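Long-range contacts in uroporphyrin-III C-methyltransferase (Thermus thermophilus, PDB 1VE2), which probably transfers methyl groups from S-adenosyl-L-methionine to carbon atoms of the uroporphyrinogen III ring, an early step on the branch toward sirohaem and cobalamin: residues A[10-15]-A[186-191]; A[192-197]-A[209-214]. All coordinates share one frame; numbering follows the deposited sequence.

Contact 1 (A[10-15]-A[186-191])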
# COMPACT_ATOMS: atom_id res chain seq x y z
N ALA A 10 5.08 1.03 -10.50
CA ALA A 10 4.43 1.97 -11.40
C ALA A 10 3.10 2.47 -10.85
O ALA A 10 2.44 3.31 -11.46
CB ALA A 10 4.19 1.31 -12.77
N GLY A 11 2.70 1.98 -9.68
CA GLY A 11 1.43 2.41 -9.13
C GLY A 11 0.33 1.60 -9.80
O GLY A 11 0.62 0.79 -10.67
N PHE A 12 -0.92 1.83 -9.41
CA PHE A 12 -2.05 1.07 -9.96
C PHE A 12 -2.63 1.63 -11.26
O PHE A 12 -3.38 0.93 -11.96
CB PHE A 12 -3.16 1.01 -8.90
CG PHE A 12 -3.85 2.33 -8.68
CD1 PHE A 12 -4.90 2.73 -9.50
CD2 PHE A 12 -3.39 3.20 -7.70
CE1 PHE A 12 -5.48 3.99 -9.35
CE2 PHE A 12 -3.97 4.46 -7.55
CZ PHE A 12 -5.01 4.85 -8.38
N GLY A 13 -2.32 2.88 -11.59
CA GLY A 13 -2.87 3.46 -12.79
C GLY A 13 -2.02 4.49 -13.52
O GLY A 13 -0.90 4.20 -13.92
N GLY A 14 -2.58 5.68 -13.70
CA GLY A 14 -1.88 6.75 -14.40
C GLY A 14 -0.60 7.21 -13.75
O GLY A 14 -0.35 6.93 -12.57
N PRO A 15 0.24 7.96 -14.49
CA PRO A 15 1.51 8.46 -13.96
C PRO A 15 1.40 9.45 -12.81
O PRO A 15 2.39 9.70 -12.12
CB PRO A 15 2.19 9.06 -15.19
CG PRO A 15 1.04 9.54 -16.01
CD PRO A 15 0.03 8.41 -15.88
N ALA A 186 -12.83 -3.25 -11.43
CA ALA A 186 -11.93 -3.54 -12.53
C ALA A 186 -11.38 -2.29 -13.18
O ALA A 186 -12.05 -1.26 -13.25
CB ALA A 186 -12.65 -4.40 -13.57
N ARG A 187 -10.14 -2.39 -13.66
CA ARG A 187 -9.45 -1.30 -14.34
C ARG A 187 -9.56 0.05 -13.65
O ARG A 187 -9.78 1.08 -14.29
CB ARG A 187 -9.97 -1.20 -15.78
CG ARG A 187 -9.85 -2.51 -16.56
CD ARG A 187 -10.45 -2.40 -17.96
NE ARG A 187 -9.67 -1.51 -18.82
CZ ARG A 187 -8.50 -1.82 -19.35
NH1 ARG A 187 -7.95 -3.01 -19.12
NH2 ARG A 187 -7.86 -0.94 -20.11
N VAL A 188 -9.41 0.06 -12.32
CA VAL A 188 -9.49 1.31 -11.58
C VAL A 188 -8.38 2.24 -12.03
O VAL A 188 -7.22 1.84 -12.12
CB VAL A 188 -9.35 1.08 -10.06
CG1 VAL A 188 -9.43 2.42 -9.32
CG2 VAL A 188 -10.44 0.14 -9.58
N GLY A 189 -8.74 3.49 -12.34
CA GLY A 189 -7.76 4.46 -12.77
C GLY A 189 -7.45 4.38 -14.26
O GLY A 189 -6.69 5.20 -14.78
N TRP A 190 -8.03 3.40 -14.94
CA TRP A 190 -7.81 3.19 -16.37
C TRP A 190 -9.10 3.39 -17.17
O TRP A 190 -10.20 3.34 -16.61
CB TRP A 190 -7.34 1.76 -16.64
CG TRP A 190 -5.98 1.41 -16.14
CD1 TRP A 190 -5.52 1.52 -14.86
CD2 TRP A 190 -4.92 0.84 -16.91
NE1 TRP A 190 -4.22 1.04 -14.79
CE2 TRP A 190 -3.83 0.62 -16.03
CE3 TRP A 190 -4.78 0.49 -18.26
CZ2 TRP A 190 -2.62 0.07 -16.46
CZ3 TRP A 190 -3.58 -0.06 -18.69
CH2 TRP A 190 -2.51 -0.27 -17.79
N PRO A 191 -8.98 3.62 -18.48
CA PRO A 191 -10.19 3.79 -19.29
C PRO A 191 -10.92 2.45 -19.19
O PRO A 191 -10.29 1.40 -19.23
CB PRO A 191 -9.64 4.02 -20.70
CG PRO A 191 -8.32 4.69 -20.44
CD PRO A 191 -7.76 3.90 -19.27
O HOH W 1 -5.78 -0.29 -11.71
O HOH W 2 -5.09 6.63 -12.97
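The phenyl ring of Phe12 overlaps the turn 187-190 edge-on: CD1 lies 3.6 Å from Val188 O, close to the ring plane, while CE1 reaches Gly189 CA and, more loosely, Val188 CG1. Trp190 approaches from the same turn and donates its NE1-H in a hydrogen bond to Phe12 O, with NE1 3.0 Å from that oxygen. The bond uses a lone pair of the carbonyl and lies nearly in the indole plane. The same oxygen also accepts a hydrogen bond from water 1, which bridges it to Val188 O. A second water accepts from Gly14 N, 2.8 Å from it, and donates to Gly189 O. The glycine-rich loop after the first strand, 4-9, thereby docks on a type II turn that Trp190 N closes onto Arg187 O; in methyltransferases of this family the two alpha/beta domains meet around the cofactor cleft, and this contact spans them. Gly189 takes the third position of the turn with positive phi, where a side chain would run into Phe12 CE1. Across from it, Gly13 brings its CA to 3.4 Å from Trp190 NE1. Helix 119-124 packs on Phe12 and Val188 through Ala121, and His39 meets the indole edge-to-face.

Contact 2 (A[192-197]-A[209-214])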
# COMPACT_ATOMS: atom_id res chain seq x y z
N GLY A 192 -12.24 2.48 -19.05
CA GLY A 192 -12.98 1.23 -18.95
C GLY A 192 -13.13 0.76 -17.51
O GLY A 192 -13.47 -0.40 -17.24
N GLU A 193 -12.87 1.66 -16.58
CA GLU A 193 -13.00 1.38 -15.16
C GLU A 193 -14.44 0.97 -14.85
O GLU A 193 -15.38 1.63 -15.28
CB GLU A 193 -12.64 2.63 -14.35
CG GLU A 193 -12.96 2.53 -12.87
CD GLU A 193 -12.67 3.81 -12.15
OE1 GLU A 193 -11.49 4.22 -12.11
OE2 GLU A 193 -13.62 4.42 -11.62
N ALA A 194 -14.60 -0.12 -14.12
CA ALA A 194 -15.93 -0.61 -13.77
C ALA A 194 -16.00 -1.12 -12.34
O ALA A 194 -15.14 -1.87 -11.89
CB ALA A 194 -16.34 -1.72 -14.74
N VAL A 195 -17.04 -0.69 -11.62
CA VAL A 195 -17.24 -1.10 -10.23
C VAL A 195 -18.65 -1.66 -10.04
O VAL A 195 -19.62 -1.05 -10.49
CB VAL A 195 -17.06 0.09 -9.26
CG1 VAL A 195 -17.32 -0.35 -7.84
CG2 VAL A 195 -15.65 0.65 -9.38
N ARG A 196 -18.75 -2.81 -9.39
CA ARG A 196 -20.05 -3.43 -9.13
C ARG A 196 -20.16 -3.74 -7.64
O ARG A 196 -19.28 -4.37 -7.06
CB ARG A 196 -20.22 -4.71 -9.94
CG ARG A 196 -20.17 -4.51 -11.44
CD ARG A 196 -20.65 -5.76 -12.15
NE ARG A 196 -19.94 -5.98 -13.41
CZ ARG A 196 -20.14 -7.03 -14.20
NH1 ARG A 196 -19.45 -7.15 -15.33
NH2 ARG A 196 -21.03 -7.95 -13.87
N LEU A 197 -21.27 -3.31 -7.05
CA LEU A 197 -21.51 -3.52 -5.63
C LEU A 197 -22.67 -4.48 -5.41
O LEU A 197 -23.69 -4.41 -6.09
CB LEU A 197 -21.81 -2.18 -4.96
CG LEU A 197 -20.77 -1.09 -5.24
CD1 LEU A 197 -21.18 0.21 -4.57
CD2 LEU A 197 -19.41 -1.56 -4.73
N GLY A 209 -18.57 -10.92 -17.05
CA GLY A 209 -18.81 -9.76 -17.89
C GLY A 209 -17.90 -8.61 -17.51
O GLY A 209 -17.69 -7.68 -18.29
N LEU A 210 -17.34 -8.68 -16.31
CA LEU A 210 -16.44 -7.64 -15.81
C LEU A 210 -15.09 -7.66 -16.51
O LEU A 210 -14.53 -8.72 -16.77
CB LEU A 210 -16.21 -7.82 -14.31
CG LEU A 210 -16.79 -6.77 -13.36
CD1 LEU A 210 -16.29 -7.07 -11.95
CD2 LEU A 210 -16.36 -5.38 -13.79
N PRO A 211 -14.54 -6.48 -16.83
CA PRO A 211 -13.24 -6.37 -17.49
C PRO A 211 -12.13 -6.98 -16.64
O PRO A 211 -12.38 -7.54 -15.57
CB PRO A 211 -13.07 -4.86 -17.62
CG PRO A 211 -14.44 -4.40 -17.88
CD PRO A 211 -15.23 -5.18 -16.83
N SER A 212 -10.90 -6.87 -17.13
CA SER A 212 -9.73 -7.39 -16.42
C SER A 212 -8.51 -6.49 -16.58
O SER A 212 -8.36 -5.79 -17.58
CB SER A 212 -9.39 -8.79 -16.92
OG SER A 212 -10.42 -9.72 -16.60
N PRO A 213 -7.62 -6.48 -15.57
CA PRO A 213 -7.72 -7.26 -14.32
C PRO A 213 -8.70 -6.59 -13.37
O PRO A 213 -9.10 -5.45 -13.58
CB PRO A 213 -6.29 -7.22 -13.79
CG PRO A 213 -5.84 -5.85 -14.19
CD PRO A 213 -6.34 -5.75 -15.62
N ALA A 214 -9.10 -7.30 -12.32
CA ALA A 214 -10.04 -6.74 -11.37
C ALA A 214 -9.70 -7.07 -9.92
O ALA A 214 -8.92 -7.99 -9.64
CB ALA A 214 -11.45 -7.21 -11.69
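The side chains of Arg196 and Leu210 run alongside one another in opposing senses, the guanidinium of one passing over the branch point of the other. Aliphatic atoms of Leu210, Ala194 and Pro211 meet one another, and Leu210 also lies against the guanidinium. Leu210 CG lies over one face of that group, with Arg196 NE modelled 3.2 Å away, and Leu210 CD2 reaches on to Ala194 CB at 3.8 Å. Pro211 extends the patch: Pro211 CD lies 4.2 Å from Ala194 CB, and Pro211 CG is at a similar remove from Gly192 O. Ala194 and Arg196 both point their CB atoms at the loop, whereas Val195 between them points away.

The polar neighbourhood is less settled. Arg196 NH1 is placed 2.8 Å from Leu210 N, but both are donors, and its line to Gly209 O, at 3.5 Å, has a poor angle for a bond. A bend at chi3 (-146°) sets Arg196 NE; its short approach to Leu210 CG, with that of the two donors, leaves the detailed placement of the guanidinium doubtful. An alanine in place of Arg196 would probably leave Leu210 CG without its cover on this side and open a gap beside the Gly209-Leu210 peptide, while the touch of CD2 on Ala194 remained.

Strand 194-199 is an edge strand, within this chain, of the mixed sheet and runs antiparallel to 181-186, with Ala194 and Arg196 hydrogen-bonded through their backbones to Ala186 and Leu184. The chain must then pass 181-186 to enter strand 214-218 on its far side, and it does so by a loop with a cis peptide before Pro213; Leu210 of that loop rests on Leu184 and Ala186 of the strand being crossed.

Contact 1 and contact 2 lie about 12 Å apart, centre to centre, and in sequence all of contact 1 comes before contact 2. Strands 181-186 and 194-199 of the mixed sheet tie them together: the turn used by contact 1 joins these strands, and the second of them carries half of contact 2. A probable hydrogen bond from Ala186 N to Ala194 O links the two contacts, as does one from Arg187 NH1 to Ser212 O. Contact 1 bridges the parallel-sheet and mixed-sheet domains, whereas contact 2 stays within the mixed-sheet domain, so the turn that meets the N-terminal loop is itself fixed to the loop leading into strand 214-218.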